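Local coordinates for protein short chain dehydrogenase (Salmonella typhi, PDB 3G1T) that probably catalyses an NAD(P)-dependent oxidation or reduction, as a Rossmann-fold short-chain dehydrogenase, at residues Ser148-Gly160 with Tyr167-Leu181. Residues are numbered along the deposited sequence; the frame is centred on the assembly and turned at random.
Sequences SLVFTSSSVGRQG and YATSKFATEGMMQVL
Lys171 with Thr152, and Glu175 with Ser153 and Arg158, join the end of strand 148-152 and the loop after it to helix 167-181 in this worked example of how a Rossmann-fold beta-alpha-beta unit satisfies its buried polar groups. Strand and helix run nearly antiparallel, at 164°. Tyr167 and Lys171 form the YxxxK signature of short-chain dehydrogenases and, with the serine-rich loop after the strand, probably the catalytic centre, as in relatives. Lys171 NZ donates to Thr152 O at 2.7 Å, arriving from above the carbonyl plane; the hydroxyl of Thr152 turns instead to the backbone oxygen of His100. With CG anti to the carbonyl carbon (chi1 -62°), Lys171 sets CG over one face of the Tyr167 ring, offset toward its rim; the bend at chi2 then sends CD and the amine toward Thr152 O. A water bridges the tyrosine OH and Ser153 O, donating to the carbonyl.

Within the two segments, OE2 of Glu175 accepts from two donors. Ser153 OG donates a hydrogen bond to OE2 at 2.7 Å, while Arg158 NE reaches the same atom at 3.0 Å from the opposite face of the carboxylate, as a salt bridge. Thr242 also hydrogen-bonds OE2 and pairs with Arg158 NH2, and Asp244 takes NH1, so the guanidinium links this unit to the last strand of the sheet. Not every group is matched: Ser154 N and Val156 O are buried without a polar partner, although Ser154 OG accepts from Val156 N in an ST turn.

Back toward the start of the strand the contact becomes apolar. The Phe151 ring meets Leu181 CD1 at its edge, with Met177 in an oblique Met-aromatic contact. At the other end, Phe172 lies under the loop backbone: Gly157 O sits 3.4 Å above the ring plane, over its centre.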
ATOM      1  N   SER A 148      16.470   7.059  14.397  1.00 13.83           N
ATOM      2  CA  SER A 148      16.450   6.118  13.198  1.00 14.10           C
ATOM      3  C   SER A 148      15.144   5.272  13.287  1.00 15.53           C
ATOM      4  O   SER A 148      14.894   4.616  14.300  1.00 14.34           O
ATOM      5  CB  SER A 148      17.668   5.192  13.204  1.00 15.65           C
ATOM      6  OG  SER A 148      17.615   4.272  12.091  1.00 17.27           O
ATOM      7  N   LEU A 149      14.314   5.384  12.266  1.00 13.69           N
ATOM      8  CA  LEU A 149      12.985   4.693  12.197  1.00 13.42           C
ATOM      9  C   LEU A 149      13.146   3.686  11.012  1.00 16.44           C
ATOM     10  O   LEU A 149      13.599   4.036   9.890  1.00 13.73           O
ATOM     11  CB  LEU A 149      11.919   5.751  11.862  1.00 13.29           C
ATOM     12  CG  LEU A 149      10.500   5.252  11.474  1.00 15.06           C
ATOM     13  CD1 LEU A 149       9.916   4.526  12.681  1.00 14.36           C
ATOM     14  CD2 LEU A 149       9.655   6.446  11.176  1.00 15.32           C
ATOM     15  N   VAL A 150      12.869   2.422  11.306  1.00 16.99           N
ATOM     16  CA  VAL A 150      13.131   1.383  10.348  1.00 15.34           C
ATOM     17  C   VAL A 150      11.833   0.612  10.169  1.00 15.90           C
ATOM     18  O   VAL A 150      11.210   0.215  11.174  1.00 15.24           O
ATOM     19  CB  VAL A 150      14.262   0.413  10.850  1.00 14.79           C
ATOM     20  CG1 VAL A 150      14.375  -0.794   9.825  1.00 14.32           C
ATOM     21  CG2 VAL A 150      15.621   1.253  10.921  1.00 14.76           C
ATOM     22  N   PHE A 151      11.446   0.393   8.910  1.00 15.87           N
ATOM     23  CA  PHE A 151      10.300  -0.490   8.583  1.00 15.89           C
ATOM     24  C   PHE A 151      10.794  -1.796   8.000  1.00 13.45           C
ATOM     25  O   PHE A 151      11.876  -1.881   7.456  1.00 16.55           O
ATOM     26  CB  PHE A 151       9.348   0.182   7.580  1.00 14.26           C
ATOM     27  CG  PHE A 151       8.679   1.443   8.110  1.00 16.25           C
ATOM     28  CD1 PHE A 151       7.502   1.387   8.862  1.00 15.43           C
ATOM     29  CD2 PHE A 151       9.295   2.707   7.871  1.00 15.02           C
ATOM     30  CE1 PHE A 151       6.826   2.574   9.354  1.00 16.83           C
ATOM     31  CE2 PHE A 151       8.645   3.888   8.372  1.00 13.28           C
ATOM     32  CZ  PHE A 151       7.475   3.857   9.085  1.00 15.40           C
ATOM     33  N   THR A 152       9.947  -2.843   8.122  1.00 14.67           N
ATOM     34  CA  THR A 152      10.251  -4.159   7.496  1.00 15.05           C
ATOM     35  C   THR A 152       9.552  -4.265   6.149  1.00 15.02           C
ATOM     36  O   THR A 152       8.343  -4.078   6.034  1.00 17.68           O
ATOM     37  CB  THR A 152       9.802  -5.281   8.456  1.00 15.26           C
ATOM     38  OG1 THR A 152      10.484  -5.139   9.694  1.00 16.98           O
ATOM     39  CG2 THR A 152      10.181  -6.654   7.778  1.00 18.93           C
ATOM     40  N   SER A 153      10.358  -4.486   5.130  1.00 13.37           N
ATOM     41  CA  SER A 153       9.862  -4.726   3.755  1.00 16.78           C
ATOM     42  C   SER A 153      10.101  -6.192   3.326  1.00 17.90           C
ATOM     43  O   SER A 153      10.258  -7.126   4.179  1.00 17.58           O
ATOM     44  CB  SER A 153      10.519  -3.749   2.755  1.00 18.99           C
ATOM     45  OG  SER A 153       9.756  -3.770   1.528  1.00 17.63           O
ATOM     46  N   SER A 154       9.998  -6.402   2.027  1.00 15.47           N
ATOM     47  CA  SER A 154      10.118  -7.782   1.434  1.00 17.11           C
ATOM     48  C   SER A 154      10.513  -7.623  -0.024  1.00 17.45           C
ATOM     49  O   SER A 154      10.340  -6.519  -0.578  1.00 18.93           O
ATOM     50  CB  SER A 154       8.798  -8.594   1.588  1.00 18.76           C
ATOM     51  OG  SER A 154       8.967  -9.727   0.770  1.00 18.54           O
ATOM     52  N   SER A 155      11.111  -8.647  -0.656  1.00 16.58           N
ATOM     53  CA  SER A 155      11.341  -8.517  -2.101  1.00 16.96           C
ATOM     54  C   SER A 155      10.012  -8.276  -2.833  1.00 16.63           C
ATOM     55  O   SER A 155       9.986  -7.579  -3.808  1.00 15.02           O
ATOM     56  CB  SER A 155      12.112  -9.717  -2.643  1.00 19.42           C
ATOM     57  OG  SER A 155      11.230 -10.854  -2.548  1.00 18.95           O
ATOM     58  N   VAL A 156       8.907  -8.791  -2.292  1.00 16.57           N
ATOM     59  CA  VAL A 156       7.587  -8.562  -2.934  1.00 16.82           C
ATOM     60  C   VAL A 156       6.978  -7.214  -2.645  1.00 17.14           C
ATOM     61  O   VAL A 156       5.909  -6.954  -3.205  1.00 16.55           O
ATOM     62  CB  VAL A 156       6.504  -9.611  -2.608  1.00 14.89           C
ATOM     63  CG1 VAL A 156       6.891 -10.927  -3.277  1.00 21.61           C
ATOM     64  CG2 VAL A 156       6.241  -9.783  -1.060  1.00 19.01           C
ATOM     65  N   GLY A 157       7.700  -6.384  -1.863  1.00 18.17           N
ATOM     66  CA  GLY A 157       7.423  -4.920  -1.764  1.00 17.56           C
ATOM     67  C   GLY A 157       8.075  -4.033  -2.787  1.00 16.75           C
ATOM     68  O   GLY A 157       7.802  -2.837  -2.811  1.00 16.94           O
ATOM     69  N   ARG A 158       8.879  -4.605  -3.660  1.00 14.74           N
ATOM     70  CA  ARG A 158       9.660  -3.909  -4.720  1.00 16.22           C
ATOM     71  C   ARG A 158       9.185  -4.436  -6.066  1.00 17.78           C
ATOM     72  O   ARG A 158       9.088  -3.668  -7.044  1.00 18.83           O
ATOM     73  CB  ARG A 158      11.161  -4.118  -4.636  1.00 18.91           C
ATOM     74  CG  ARG A 158      11.868  -3.392  -3.543  1.00 22.62           C
ATOM     75  CD  ARG A 158      11.590  -4.020  -2.204  1.00 21.34           C
ATOM     76  NE  ARG A 158      12.632  -3.619  -1.228  1.00 22.54           N
ATOM     77  CZ  ARG A 158      13.828  -4.215  -1.055  1.00 22.66           C
ATOM     78  NH1 ARG A 158      14.129  -5.329  -1.698  1.00 21.05           N
ATOM     79  NH2 ARG A 158      14.684  -3.750  -0.128  1.00 22.11           N
ATOM     80  N   GLN A 159       8.831  -5.730  -6.107  1.00 15.39           N
ATOM     81  CA  GLN A 159       8.308  -6.308  -7.353  1.00 18.23           C
ATOM     82  C   GLN A 159       7.250  -7.321  -6.972  1.00 16.88           C
ATOM     83  O   GLN A 159       7.511  -8.320  -6.326  1.00 17.83           O
ATOM     84  CB  GLN A 159       9.436  -6.929  -8.210  1.00 22.47           C
ATOM     85  CG  GLN A 159       8.896  -7.551  -9.502  1.00 33.15           C
ATOM     86  CD  GLN A 159       8.278  -6.504 -10.450  1.00 30.98           C
ATOM     87  OE1 GLN A 159       8.798  -5.366 -10.571  1.00 35.25           O
ATOM     88  NE2 GLN A 159       7.150  -6.862 -11.106  1.00 33.18           N
ATOM     89  N   GLY A 160       6.006  -7.057  -7.344  1.00 16.26           N
ATOM     90  CA  GLY A 160       4.924  -7.933  -7.022  1.00 17.21           C
ATOM     91  C   GLY A 160       5.060  -9.279  -7.750  1.00 18.77           C
ATOM     92  O   GLY A 160       5.545  -9.348  -8.863  1.00 17.35           O
ATOM     93  N   TYR A 167      -0.098  -9.385   1.428  1.00 12.59           N
ATOM     94  CA  TYR A 167       1.271  -9.142   1.924  1.00 14.32           C
ATOM     95  C   TYR A 167       2.070  -8.195   0.988  1.00 13.51           C
ATOM     96  O   TYR A 167       2.629  -7.170   1.450  1.00 15.61           O
ATOM     97  CB  TYR A 167       2.041 -10.466   2.039  1.00 16.08           C
ATOM     98  CG  TYR A 167       3.332 -10.291   2.853  1.00 17.46           C
ATOM     99  CD1 TYR A 167       3.252 -10.028   4.250  1.00 17.64           C
ATOM    100  CD2 TYR A 167       4.613 -10.345   2.251  1.00 16.82           C
ATOM    101  CE1 TYR A 167       4.421  -9.886   5.025  1.00 18.03           C
ATOM    102  CE2 TYR A 167       5.791 -10.177   3.052  1.00 17.57           C
ATOM    103  CZ  TYR A 167       5.653  -9.990   4.400  1.00 17.80           C
ATOM    104  OH  TYR A 167       6.746  -9.802   5.211  1.00 23.75           O
ATOM    105  N   ALA A 168       2.199  -8.581  -0.292  1.00 13.02           N
ATOM    106  CA  ALA A 168       2.952  -7.771  -1.286  1.00 13.31           C
ATOM    107  C   ALA A 168       2.376  -6.320  -1.351  1.00 14.74           C
ATOM    108  O   ALA A 168       3.153  -5.357  -1.306  1.00 16.22           O
ATOM    109  CB  ALA A 168       2.844  -8.363  -2.627  1.00 14.09           C
ATOM    110  N   THR A 169       1.048  -6.226  -1.468  1.00 12.35           N
ATOM    111  CA  THR A 169       0.317  -4.932  -1.483  1.00 14.36           C
ATOM    112  C   THR A 169       0.756  -4.125  -0.272  1.00 16.50           C
ATOM    113  O   THR A 169       1.058  -2.905  -0.396  1.00 14.74           O
ATOM    114  CB  THR A 169      -1.200  -5.124  -1.574  1.00 13.73           C
ATOM    115  OG1 THR A 169      -1.496  -5.930  -2.734  1.00 14.21           O
ATOM    116  CG2 THR A 169      -1.972  -3.736  -1.760  1.00 11.54           C
ATOM    117  N   SER A 170       0.725  -4.754   0.906  1.00 15.11           N
ATOM    118  CA  SER A 170       1.059  -4.021   2.181  1.00 17.16           C
ATOM    119  C   SER A 170       2.534  -3.645   2.286  1.00 16.17           C
ATOM    120  O   SER A 170       2.872  -2.651   2.960  1.00 15.21           O
ATOM    121  CB  SER A 170       0.708  -4.872   3.413  1.00 18.91           C
ATOM    122  OG  SER A 170       1.701  -5.892   3.635  1.00 14.87           O
ATOM    123  N   LYS A 171       3.447  -4.431   1.657  1.00 15.51           N
ATOM    124  CA  LYS A 171       4.846  -4.069   1.656  1.00 15.62           C
ATOM    125  C   LYS A 171       5.172  -2.954   0.604  1.00 16.13           C
ATOM    126  O   LYS A 171       6.034  -2.110   0.862  1.00 15.21           O
ATOM    127  CB  LYS A 171       5.740  -5.341   1.555  1.00 16.07           C
ATOM    128  CG  LYS A 171       5.529  -6.290   2.779  1.00 17.95           C
ATOM    129  CD  LYS A 171       5.847  -5.624   4.126  1.00 16.19           C
ATOM    130  CE  LYS A 171       5.902  -6.542   5.373  1.00 19.93           C
ATOM    131  NZ  LYS A 171       6.221  -5.685   6.597  1.00 17.33           N
ATOM    132  N   PHE A 172       4.486  -2.949  -0.533  1.00 14.18           N
ATOM    133  CA  PHE A 172       4.561  -1.766  -1.416  1.00 16.00           C
ATOM    134  C   PHE A 172       4.091  -0.560  -0.605  1.00 14.88           C
ATOM    135  O   PHE A 172       4.750   0.527  -0.616  1.00 14.82           O
ATOM    136  CB  PHE A 172       3.646  -1.986  -2.627  1.00 15.73           C
ATOM    137  CG  PHE A 172       4.377  -2.491  -3.836  1.00 15.41           C
ATOM    138  CD1 PHE A 172       4.701  -3.877  -3.929  1.00 14.13           C
ATOM    139  CD2 PHE A 172       4.815  -1.621  -4.808  1.00 14.77           C
ATOM    140  CE1 PHE A 172       5.384  -4.363  -5.046  1.00 14.73           C
ATOM    141  CE2 PHE A 172       5.495  -2.062  -5.995  1.00 14.30           C
ATOM    142  CZ  PHE A 172       5.796  -3.499  -6.085  1.00 14.71           C
ATOM    143  N   ALA A 173       2.979  -0.684   0.142  1.00 14.92           N
ATOM    144  CA  ALA A 173       2.469   0.479   0.934  1.00 15.33           C
ATOM    145  C   ALA A 173       3.503   0.916   1.980  1.00 16.84           C
ATOM    146  O   ALA A 173       3.676   2.138   2.306  1.00 15.38           O
ATOM    147  CB  ALA A 173       1.146   0.113   1.668  1.00 13.57           C
ATOM    148  N   THR A 174       4.200  -0.079   2.547  1.00 14.92           N
ATOM    149  CA  THR A 174       5.212   0.229   3.539  1.00 15.68           C
ATOM    150  C   THR A 174       6.387   1.032   2.905  1.00 15.13           C
ATOM    151  O   THR A 174       6.883   2.031   3.542  1.00 16.03           O
ATOM    152  CB  THR A 174       5.796  -1.108   4.137  1.00 14.35           C
ATOM    153  OG1 THR A 174       4.719  -1.799   4.795  1.00 15.43           O
ATOM    154  CG2 THR A 174       6.876  -0.746   5.181  1.00 12.13           C
ATOM    155  N   GLU A 175       6.860   0.644   1.695  1.00 14.75           N
ATOM    156  CA  GLU A 175       7.905   1.479   0.962  1.00 13.78           C
ATOM    157  C   GLU A 175       7.429   2.929   0.709  1.00 14.54           C
ATOM    158  O   GLU A 175       8.157   3.869   0.959  1.00 16.47           O
ATOM    159  CB  GLU A 175       8.318   0.802  -0.386  1.00 15.23           C
ATOM    160  CG  GLU A 175       8.929  -0.651  -0.059  1.00 14.09           C
ATOM    161  CD  GLU A 175      10.407  -0.625   0.356  1.00 17.90           C
ATOM    162  OE1 GLU A 175      10.932   0.509   0.587  1.00 19.38           O
ATOM    163  OE2 GLU A 175      11.054  -1.732   0.405  1.00 18.10           O
ATOM    164  N   GLY A 176       6.221   3.077   0.211  1.00 15.68           N
ATOM    165  CA  GLY A 176       5.633   4.408   0.042  1.00 14.65           C
ATOM    166  C   GLY A 176       5.600   5.249   1.313  1.00 13.19           C
ATOM    167  O   GLY A 176       6.031   6.450   1.342  1.00 15.64           O
ATOM    168  N   MET A 177       5.119   4.647   2.385  1.00 13.07           N
ATOM    169  CA  MET A 177       4.944   5.400   3.641  1.00 15.42           C
ATOM    170  C   MET A 177       6.328   5.734   4.203  1.00 17.23           C
ATOM    171  O   MET A 177       6.572   6.858   4.684  1.00 16.79           O
ATOM    172  CB  MET A 177       4.064   4.591   4.572  1.00 18.12           C
ATOM    173  CG  MET A 177       4.186   4.849   6.071  1.00 25.60           C
ATOM    174  SD  MET A 177       3.139   3.744   7.149  1.00 15.92           S
ATOM    175  CE  MET A 177       3.712   2.099   6.805  1.00 25.14           C
ATOM    176  N   MET A 178       7.288   4.803   4.091  1.00 15.17           N
ATOM    177  CA  MET A 178       8.669   5.088   4.457  1.00 14.35           C
ATOM    178  C   MET A 178       9.247   6.261   3.616  1.00 14.39           C
ATOM    179  O   MET A 178       9.819   7.212   4.210  1.00 16.32           O
ATOM    180  CB  MET A 178       9.586   3.884   4.244  1.00 13.17           C
ATOM    181  CG  MET A 178      11.172   4.203   4.382  1.00 15.91           C
ATOM    182  SD  MET A 178      12.091   4.833   3.034  1.00  7.90           S
ATOM    183  CE  MET A 178      12.018   3.239   1.989  1.00 15.67           C
ATOM    184  N   GLN A 179       8.994   6.291   2.299  1.00 13.15           N
ATOM    185  CA  GLN A 179       9.501   7.406   1.408  1.00 14.42           C
ATOM    186  C   GLN A 179       8.878   8.740   1.756  1.00 15.28           C
ATOM    187  O   GLN A 179       9.646   9.707   1.785  1.00 12.86           O
ATOM    188  CB  GLN A 179       9.226   7.144  -0.072  1.00 13.16           C
ATOM    189  CG  GLN A 179      10.076   5.946  -0.554  1.00 12.22           C
ATOM    190  CD  GLN A 179       9.951   5.730  -2.036  1.00 14.61           C
ATOM    191  OE1 GLN A 179       9.570   6.631  -2.793  1.00 15.75           O
ATOM    192  NE2 GLN A 179      10.300   4.518  -2.482  1.00 16.02           N
ATOM    193  N   VAL A 180       7.596   8.759   2.113  1.00 12.93           N
ATOM    194  CA  VAL A 180       6.922  10.054   2.567  1.00 12.91           C
ATOM    195  C   VAL A 180       7.630  10.576   3.821  1.00 15.13           C
ATOM    196  O   VAL A 180       8.010  11.768   3.896  1.00 16.20           O
ATOM    197  CB  VAL A 180       5.431   9.895   2.774  1.00 11.03           C
ATOM    198  CG1 VAL A 180       4.762  11.202   3.379  1.00 15.26           C
ATOM    199  CG2 VAL A 180       4.799   9.621   1.392  1.00 13.94           C
ATOM    200  N   LEU A 181       7.755   9.692   4.838  1.00 14.32           N
ATOM    201  CA  LEU A 181       8.380  10.055   6.103  1.00 14.89           C
ATOM    202  C   LEU A 181       9.830  10.525   5.906  1.00 15.61           C
ATOM    203  O   LEU A 181      10.252  11.579   6.449  1.00 17.42           O
ATOM    204  CB  LEU A 181       8.407   8.796   7.053  1.00 14.47           C
ATOM    205  CG  LEU A 181       7.060   8.524   7.619  1.00 12.41           C
ATOM    206  CD1 LEU A 181       6.939   7.050   8.078  1.00 16.41           C
ATOM    207  CD2 LEU A 181       6.723   9.414   8.848  1.00 16.29           C
TER
HETATM  208  O   HOH W   1       9.878  -9.634   4.999  1.00 25.71           O